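Local coordinates for Galactose/lactose metabolism regulatory protein GAL80 (Saccharomyces cerevisiae, PDB 3BTV) that represses the galactose and lactose metabolic genes by binding the activator GAL4 and blocking its transcriptional activation when no inducing sugar is present, at residues I21-A35 against F84-Q98. The protein carries 1 engineered substitution. Sequence-based numbering, arbitrary orientation.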
ATOM      1  N   ILE B  21      28.460  21.870  27.940  1.00 89.14           N
ATOM      2  CA  ILE B  21      28.960  21.418  26.645  1.00 65.66           C
ATOM      3  C   ILE B  21      29.135  22.612  25.704  1.00 80.06           C
ATOM      4  O   ILE B  21      28.169  23.305  25.384  1.00 98.01           O
ATOM      5  CB  ILE B  21      28.007  20.371  26.028  1.00 80.10           C
ATOM      6  CG1 ILE B  21      27.841  19.188  26.981  1.00 76.29           C
ATOM      7  CG2 ILE B  21      28.522  19.887  24.687  1.00 68.06           C
ATOM      8  CD1 ILE B  21      26.888  18.130  26.484  1.00 66.65           C
ATOM      9  N   ARG B  22      30.372  22.864  25.283  1.00 95.51           N
ATOM     10  CA  ARG B  22      30.682  24.010  24.425  1.00 86.09           C
ATOM     11  C   ARG B  22      30.370  23.719  22.957  1.00 88.17           C
ATOM     12  O   ARG B  22      30.930  22.793  22.367  1.00 88.62           O
ATOM     13  CB  ARG B  22      32.149  24.414  24.579  1.00 87.36           C
ATOM     14  CG  ARG B  22      32.546  24.837  25.989  1.00100.18           C
ATOM     15  CD  ARG B  22      34.029  25.170  26.057  1.00 97.15           C
ATOM     16  NE  ARG B  22      34.862  24.026  25.690  1.00106.09           N
ATOM     17  CZ  ARG B  22      36.169  24.094  25.458  1.00116.30           C
ATOM     18  NH1 ARG B  22      36.804  25.255  25.548  1.00120.18           N
ATOM     19  NH2 ARG B  22      36.845  23.001  25.133  1.00115.04           N
ATOM     20  N   VAL B  23      29.495  24.528  22.365  1.00 75.52           N
ATOM     21  CA  VAL B  23      28.966  24.243  21.032  1.00 78.32           C
ATOM     22  C   VAL B  23      29.349  25.263  19.959  1.00 77.57           C
ATOM     23  O   VAL B  23      29.110  26.459  20.115  1.00 70.04           O
ATOM     24  CB  VAL B  23      27.425  24.132  21.070  1.00 85.18           C
ATOM     25  CG1 VAL B  23      26.873  23.780  19.696  1.00 90.02           C
ATOM     26  CG2 VAL B  23      26.999  23.104  22.101  1.00 84.67           C
ATOM     27  N   GLY B  24      29.927  24.770  18.863  1.00 83.45           N
ATOM     28  CA  GLY B  24      30.225  25.573  17.687  1.00 83.85           C
ATOM     29  C   GLY B  24      29.194  25.329  16.593  1.00 67.35           C
ATOM     30  O   GLY B  24      28.911  24.187  16.232  1.00 71.69           O
ATOM     31  N   PHE B  25      28.643  26.408  16.050  1.00 77.50           N
ATOM     32  CA  PHE B  25      27.503  26.288  15.153  1.00 76.05           C
ATOM     33  C   PHE B  25      27.744  26.822  13.736  1.00 81.30           C
ATOM     34  O   PHE B  25      28.150  27.974  13.544  1.00 76.76           O
ATOM     35  CB  PHE B  25      26.304  26.992  15.768  1.00 64.99           C
ATOM     36  CG  PHE B  25      25.034  26.238  15.610  1.00 78.96           C
ATOM     37  CD1 PHE B  25      24.327  26.296  14.425  1.00 79.78           C
ATOM     38  CD2 PHE B  25      24.554  25.453  16.641  1.00 80.98           C
ATOM     39  CE1 PHE B  25      23.157  25.592  14.272  1.00 88.34           C
ATOM     40  CE2 PHE B  25      23.389  24.742  16.495  1.00 64.25           C
ATOM     41  CZ  PHE B  25      22.684  24.813  15.311  1.00 78.00           C
ATOM     42  N   VAL B  26      27.485  25.971  12.751  1.00 68.15           N
ATOM     43  CA  VAL B  26      27.466  26.389  11.356  1.00 67.86           C
ATOM     44  C   VAL B  26      26.032  26.351  10.834  1.00 76.54           C
ATOM     45  O   VAL B  26      25.434  25.278  10.722  1.00 89.62           O
ATOM     46  CB  VAL B  26      28.311  25.461  10.472  1.00 64.54           C
ATOM     47  CG1 VAL B  26      28.326  25.977   9.041  1.00 76.09           C
ATOM     48  CG2 VAL B  26      29.728  25.350  11.007  1.00 67.58           C
ATOM     49  N   GLY B  27      25.478  27.516  10.517  1.00 76.96           N
ATOM     50  CA  GLY B  27      24.159  27.569   9.912  1.00 63.10           C
ATOM     51  C   GLY B  27      23.117  28.184  10.821  1.00 72.44           C
ATOM     52  O   GLY B  27      21.916  28.105  10.553  1.00 74.14           O
ATOM     53  N   LEU B  28      23.581  28.797  11.905  1.00 78.01           N
ATOM     54  CA  LEU B  28      22.682  29.488  12.821  1.00 80.81           C
ATOM     55  C   LEU B  28      22.566  30.962  12.452  1.00 74.66           C
ATOM     56  O   LEU B  28      23.563  31.672  12.388  1.00 74.54           O
ATOM     57  CB  LEU B  28      23.171  29.363  14.261  1.00 68.74           C
ATOM     58  CG  LEU B  28      22.368  30.213  15.240  1.00 74.04           C
ATOM     59  CD1 LEU B  28      20.875  29.889  15.118  1.00 63.00           C
ATOM     60  CD2 LEU B  28      22.874  30.007  16.663  1.00 61.89           C
ATOM     61  N   ASN B  29      21.344  31.417  12.208  1.00 86.06           N
ATOM     62  CA  ASN B  29      21.114  32.807  11.847  1.00 69.25           C
ATOM     63  C   ASN B  29      19.878  33.356  12.542  1.00 79.28           C
ATOM     64  O   ASN B  29      18.761  32.905  12.285  1.00 77.99           O
ATOM     65  CB  ASN B  29      20.964  32.942  10.335  1.00 72.89           C
ATOM     66  CG  ASN B  29      20.808  34.382   9.893  1.00 86.47           C
ATOM     67  OD1 ASN B  29      20.524  35.273  10.699  1.00 82.79           O
ATOM     68  ND2 ASN B  29      20.992  34.619   8.603  1.00 79.22           N
ATOM     69  N   ALA B  30      20.080  34.339  13.415  1.00 78.87           N
ATOM     70  CA  ALA B  30      18.987  34.861  14.233  1.00 83.03           C
ATOM     71  C   ALA B  30      17.828  35.438  13.417  1.00 90.00           C
ATOM     72  O   ALA B  30      16.709  35.553  13.925  1.00 91.15           O
ATOM     73  CB  ALA B  30      19.506  35.891  15.212  1.00 68.77           C
ATOM     74  N   ALA B  31      18.091  35.796  12.162  1.00 80.39           N
ATOM     75  CA  ALA B  31      17.071  36.419  11.319  1.00 83.97           C
ATOM     76  C   ALA B  31      16.488  35.488  10.259  1.00 92.35           C
ATOM     77  O   ALA B  31      15.428  35.767   9.701  1.00105.76           O
ATOM     78  CB  ALA B  31      17.622  37.667  10.661  1.00 85.82           C
ATOM     79  N   LYS B  32      17.176  34.388   9.983  1.00 91.05           N
ATOM     80  CA  LYS B  32      16.795  33.521   8.876  1.00 91.37           C
ATOM     81  C   LYS B  32      17.210  32.074   9.137  1.00106.08           C
ATOM     82  O   LYS B  32      18.135  31.814   9.907  1.00 90.82           O
ATOM     83  CB  LYS B  32      17.433  34.033   7.578  1.00108.71           C
ATOM     84  CG  LYS B  32      16.835  33.465   6.297  1.00129.96           C
ATOM     85  CD  LYS B  32      17.425  34.144   5.065  1.00134.05           C
ATOM     86  CE  LYS B  32      16.817  33.602   3.778  1.00130.59           C
ATOM     87  NZ  LYS B  32      17.398  34.244   2.566  1.00120.33           N
ATOM     88  N   GLY B  33      16.518  31.135   8.495  1.00102.00           N
ATOM     89  CA  GLY B  33      16.851  29.728   8.621  1.00 74.60           C
ATOM     90  C   GLY B  33      16.037  28.998   9.670  1.00 78.97           C
ATOM     91  O   GLY B  33      15.202  29.590  10.354  1.00 81.30           O
ATOM     92  N   TRP B  34      16.287  27.701   9.807  1.00 68.08           N
ATOM     93  CA  TRP B  34      15.514  26.883  10.730  1.00 72.32           C
ATOM     94  C   TRP B  34      16.304  26.450  11.962  1.00 75.46           C
ATOM     95  O   TRP B  34      15.728  25.939  12.918  1.00 71.19           O
ATOM     96  CB  TRP B  34      14.941  25.662  10.013  1.00 89.67           C
ATOM     97  CG  TRP B  34      15.949  24.614   9.719  1.00110.15           C
ATOM     98  CD1 TRP B  34      16.099  23.418  10.357  1.00126.51           C
ATOM     99  CD2 TRP B  34      16.959  24.660   8.705  1.00127.95           C
ATOM    100  NE1 TRP B  34      17.138  22.715   9.801  1.00143.49           N
ATOM    101  CE2 TRP B  34      17.684  23.456   8.785  1.00139.45           C
ATOM    102  CE3 TRP B  34      17.320  25.603   7.736  1.00122.95           C
ATOM    103  CZ2 TRP B  34      18.750  23.169   7.932  1.00127.42           C
ATOM    104  CZ3 TRP B  34      18.379  25.316   6.891  1.00118.06           C
ATOM    105  CH2 TRP B  34      19.081  24.110   6.995  1.00120.08           C
ATOM    106  N   ALA B  35      17.618  26.650  11.951  1.00 64.09           N
ATOM    107  CA  ALA B  35      18.400  26.349  13.138  1.00 65.47           C
ATOM    108  C   ALA B  35      17.930  27.262  14.261  1.00 70.12           C
ATOM    109  O   ALA B  35      17.841  26.846  15.416  1.00 70.54           O
ATOM    110  CB  ALA B  35      19.873  26.545  12.874  1.00 64.15           C
ATOM    111  N   PHE B  84      37.497  28.445  12.753  1.00108.00           N
ATOM    112  CA  PHE B  84      36.364  27.829  13.442  1.00 95.29           C
ATOM    113  C   PHE B  84      36.675  26.395  13.876  1.00100.00           C
ATOM    114  O   PHE B  84      36.574  26.058  15.058  1.00 90.07           O
ATOM    115  CB  PHE B  84      35.114  27.861  12.547  1.00 88.73           C
ATOM    116  CG  PHE B  84      33.884  27.246  13.175  1.00 84.63           C
ATOM    117  CD1 PHE B  84      33.083  27.983  14.041  1.00 78.84           C
ATOM    118  CD2 PHE B  84      33.518  25.939  12.883  1.00 81.40           C
ATOM    119  CE1 PHE B  84      31.952  27.429  14.613  1.00 81.76           C
ATOM    120  CE2 PHE B  84      32.373  25.367  13.451  1.00 79.99           C
ATOM    121  CZ  PHE B  84      31.588  26.113  14.317  1.00 78.04           C
ATOM    122  N   ALA B  85      37.067  25.559  12.917  1.00 99.98           N
ATOM    123  CA  ALA B  85      37.270  24.132  13.166  1.00 97.37           C
ATOM    124  C   ALA B  85      38.484  23.843  14.047  1.00 92.81           C
ATOM    125  O   ALA B  85      38.517  22.834  14.756  1.00 98.26           O
ATOM    126  CB  ALA B  85      37.384  23.375  11.849  1.00 93.95           C
ATOM    127  N   SER B  86      39.478  24.726  13.989  1.00 86.71           N
ATOM    128  CA  SER B  86      40.710  24.548  14.742  1.00100.90           C
ATOM    129  C   SER B  86      40.536  24.933  16.205  1.00117.48           C
ATOM    130  O   SER B  86      41.158  24.343  17.088  1.00124.48           O
ATOM    131  CB  SER B  86      41.838  25.369  14.117  1.00103.07           C
ATOM    132  OG  SER B  86      42.077  24.961  12.781  1.00117.07           O
ATOM    133  N   SER B  87      39.685  25.925  16.453  1.00111.13           N
ATOM    134  CA  SER B  87      39.464  26.427  17.805  1.00107.36           C
ATOM    135  C   SER B  87      39.339  25.295  18.817  1.00100.47           C
ATOM    136  O   SER B  87      38.831  24.223  18.501  1.00 91.04           O
ATOM    137  CB  SER B  87      38.217  27.312  17.858  1.00 99.85           C
ATOM    138  OG  SER B  87      37.972  27.777  19.178  1.00102.61           O
ATOM    139  N   SER B  88      39.809  25.541  20.034  1.00101.49           N
ATOM    140  CA  SER B  88      39.717  24.554  21.099  1.00 98.09           C
ATOM    141  C   SER B  88      38.644  24.949  22.103  1.00 96.80           C
ATOM    142  O   SER B  88      38.464  24.287  23.125  1.00101.33           O
ATOM    143  CB  SER B  88      41.065  24.395  21.798  1.00106.21           C
ATOM    144  OG  SER B  88      41.641  25.659  22.078  1.00112.58           O
ATOM    145  N   THR B  89      37.928  26.029  21.805  1.00102.48           N
ATOM    146  CA  THR B  89      36.827  26.472  22.651  1.00 93.92           C
ATOM    147  C   THR B  89      35.561  25.685  22.339  1.00 92.05           C
ATOM    148  O   THR B  89      34.504  25.951  22.907  1.00107.08           O
ATOM    149  CB  THR B  89      36.539  27.971  22.465  1.00 98.68           C
ATOM    150  OG1 THR B  89      36.187  28.226  21.099  1.00 99.70           O
ATOM    151  CG2 THR B  89      37.764  28.799  22.830  1.00 99.50           C
ATOM    152  N   ILE B  90      35.682  24.711  21.439  1.00 99.40           N
ATOM    153  CA  ILE B  90      34.528  23.969  20.934  1.00 81.66           C
ATOM    154  C   ILE B  90      34.546  22.490  21.312  1.00 82.22           C
ATOM    155  O   ILE B  90      35.535  21.790  21.088  1.00 93.30           O
ATOM    156  CB  ILE B  90      34.434  24.052  19.399  1.00 70.23           C
ATOM    157  CG1 ILE B  90      34.439  25.507  18.931  1.00 82.10           C
ATOM    158  CG2 ILE B  90      33.184  23.333  18.908  1.00 66.16           C
ATOM    159  CD1 ILE B  90      34.567  25.657  17.425  1.00 91.61           C
ATOM    160  N   ASP B  91      33.435  22.012  21.862  1.00 81.94           N
ATOM    161  CA  ASP B  91      33.303  20.607  22.246  1.00 98.77           C
ATOM    162  C   ASP B  91      32.389  19.843  21.292  1.00 82.80           C
ATOM    163  O   ASP B  91      32.638  18.680  20.963  1.00 76.75           O
ATOM    164  CB  ASP B  91      32.754  20.497  23.665  1.00107.64           C
ATOM    165  CG  ASP B  91      33.563  21.291  24.662  1.00113.72           C
ATOM    166  OD1 ASP B  91      34.796  21.396  24.481  1.00115.76           O
ATOM    167  OD2 ASP B  91      32.963  21.806  25.629  1.00117.86           O
ATOM    168  N   MET B  92      31.318  20.498  20.863  1.00 78.89           N
ATOM    169  CA  MET B  92      30.390  19.896  19.919  1.00 67.77           C
ATOM    170  C   MET B  92      30.153  20.802  18.721  1.00 80.44           C
ATOM    171  O   MET B  92      29.776  21.964  18.875  1.00 79.17           O
ATOM    172  CB  MET B  92      29.056  19.582  20.593  1.00 65.46           C
ATOM    173  CG  MET B  92      27.974  19.155  19.599  1.00 66.78           C
ATOM    174  SD  MET B  92      26.386  18.710  20.350  1.00 76.13           S
ATOM    175  CE  MET B  92      26.819  17.168  21.137  1.00211.67           C
ATOM    176  N   ILE B  93      30.373  20.267  17.525  1.00 71.80           N
ATOM    177  CA  ILE B  93      30.100  21.022  16.307  1.00 69.60           C
ATOM    178  C   ILE B  93      28.754  20.605  15.731  1.00 58.18           C
ATOM    179  O   ILE B  93      28.463  19.415  15.609  1.00 72.15           O
ATOM    180  CB  ILE B  93      31.217  20.846  15.258  1.00 67.76           C
ATOM    181  CG1 ILE B  93      32.489  21.569  15.718  1.00 78.54           C
ATOM    182  CG2 ILE B  93      30.773  21.378  13.909  1.00 70.41           C
ATOM    183  CD1 ILE B  93      33.708  21.287  14.861  1.00 83.40           C
ATOM    184  N   VAL B  94      27.927  21.594  15.408  1.00 67.56           N
ATOM    185  CA  VAL B  94      26.634  21.342  14.789  1.00 68.25           C
ATOM    186  C   VAL B  94      26.620  21.923  13.384  1.00 65.72           C
ATOM    187  O   VAL B  94      26.923  23.096  13.192  1.00 63.22           O
ATOM    188  CB  VAL B  94      25.487  21.978  15.592  1.00 57.49           C
ATOM    189  CG1 VAL B  94      24.147  21.582  14.992  1.00 59.63           C
ATOM    190  CG2 VAL B  94      25.561  21.549  17.042  1.00 66.40           C
ATOM    191  N   ILE B  95      26.292  21.097  12.400  1.00 62.76           N
ATOM    192  CA  ILE B  95      26.153  21.571  11.028  1.00 57.21           C
ATOM    193  C   ILE B  95      24.672  21.615  10.656  1.00 58.96           C
ATOM    194  O   ILE B  95      24.022  20.574  10.528  1.00 64.45           O
ATOM    195  CB  ILE B  95      26.901  20.678  10.030  1.00 68.07           C
ATOM    196  CG1 ILE B  95      28.392  21.007  10.028  1.00 82.24           C
ATOM    197  CG2 ILE B  95      26.368  20.883   8.630  1.00 83.25           C
ATOM    198  CD1 ILE B  95      29.137  20.448  11.198  1.00 85.42           C
ATOM    199  N   ALA B  96      24.136  22.824  10.503  1.00 71.04           N
ATOM    200  CA  ALA B  96      22.732  22.990  10.128  1.00 75.15           C
ATOM    201  C   ALA B  96      22.609  23.850   8.871  1.00 77.90           C
ATOM    202  O   ALA B  96      21.996  24.919   8.880  1.00 75.64           O
ATOM    203  CB  ALA B  96      21.931  23.579  11.279  1.00 66.54           C
ATOM    204  N   ILE B  97      23.217  23.366   7.796  1.00 68.93           N
ATOM    205  CA  ILE B  97      23.182  24.033   6.505  1.00 69.73           C
ATOM    206  C   ILE B  97      22.527  23.086   5.513  1.00 74.12           C
ATOM    207  O   ILE B  97      22.263  21.933   5.843  1.00 66.82           O
ATOM    208  CB  ILE B  97      24.598  24.342   6.009  1.00 72.13           C
ATOM    209  CG1 ILE B  97      25.438  23.064   6.000  1.00 65.57           C
ATOM    210  CG2 ILE B  97      25.257  25.398   6.887  1.00 76.32           C
ATOM    211  CD1 ILE B  97      26.831  23.252   5.439  1.00 68.51           C
ATOM    212  N   GLN B  98      22.279  23.561   4.297  1.00 62.33           N
ATOM    213  CA  GLN B  98      21.622  22.733   3.290  1.00 65.43           C
ATOM    214  C   GLN B  98      22.442  21.475   3.001  1.00 56.78           C
ATOM    215  O   GLN B  98      23.673  21.522   2.952  1.00 67.57           O
ATOM    216  CB  GLN B  98      21.412  23.529   2.004  1.00 69.91           C
ATOM    217  CG  GLN B  98      22.695  24.063   1.412  1.00 94.60           C
ATOM    218  CD  GLN B  98      22.486  24.665   0.041  1.00120.88           C
ATOM    219  OE1 GLN B  98      23.445  24.938  -0.683  1.00120.69           O
ATOM    220  NE2 GLN B  98      21.225  24.873  -0.328  1.00119.52           N
TER
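Asp-91 is held by Arg-22 through backbone and side chain at once, just where two parallel strands come together. Its OD2 accepts from the Arg-22 backbone N (2.8 Å) on the anti side and from NE on the syn side, both from one face of the carboxylate, while NH2 reaches the syn lone pair of OD1 at 2.7 Å. CG sits anti to the carbonyl carbon (chi1 -61°), sending the chain out toward residues 88-91, and a bend at chi3 brings NE and NH2 round to the carboxylate, the two planes 46° apart. NH2 also bonds weakly to Ser-88 O, and the backbone of Thr-89 and Ile-90 covers one guanidinium face. Arg-22 O accepts from both Asp-91 N and Met-92 N. A leucine here would probably leave the Asp-91 carboxylate without its countercharge and freer to turn.

From there the ladder runs on, Gly-24 N to Met-92 O and Val-94 N to Gly-24 O, until Ala-96 N meets Val-26 O at 2.8 Å. On one face Val-94 lays CB over the Phe-25 ring, a CH-pi contact 3.9 Å from the centroid, and helix 363-380 packs against Met-92 and Val-94. On the other, the Phe-84 ring directs its edge at Gly-24, with CZ 3.4 Å from Gly-24 C; the ring and Ile-90 CD1 leave no room there for a CB. Val-26 CG2 sits beside Phe-84 CE2.

These are the first and fourth strands of the Rossmann fold, adjacent at the centre of its parallel sheet. Gly-27, at positive phi (112°), begins the loop where such folds usually bind the dinucleotide, consistent with nucleotide binding here. Backbone bonds and apolar packing thus hold the register, while the one salt bridge between the segments probably fixes where pairing starts.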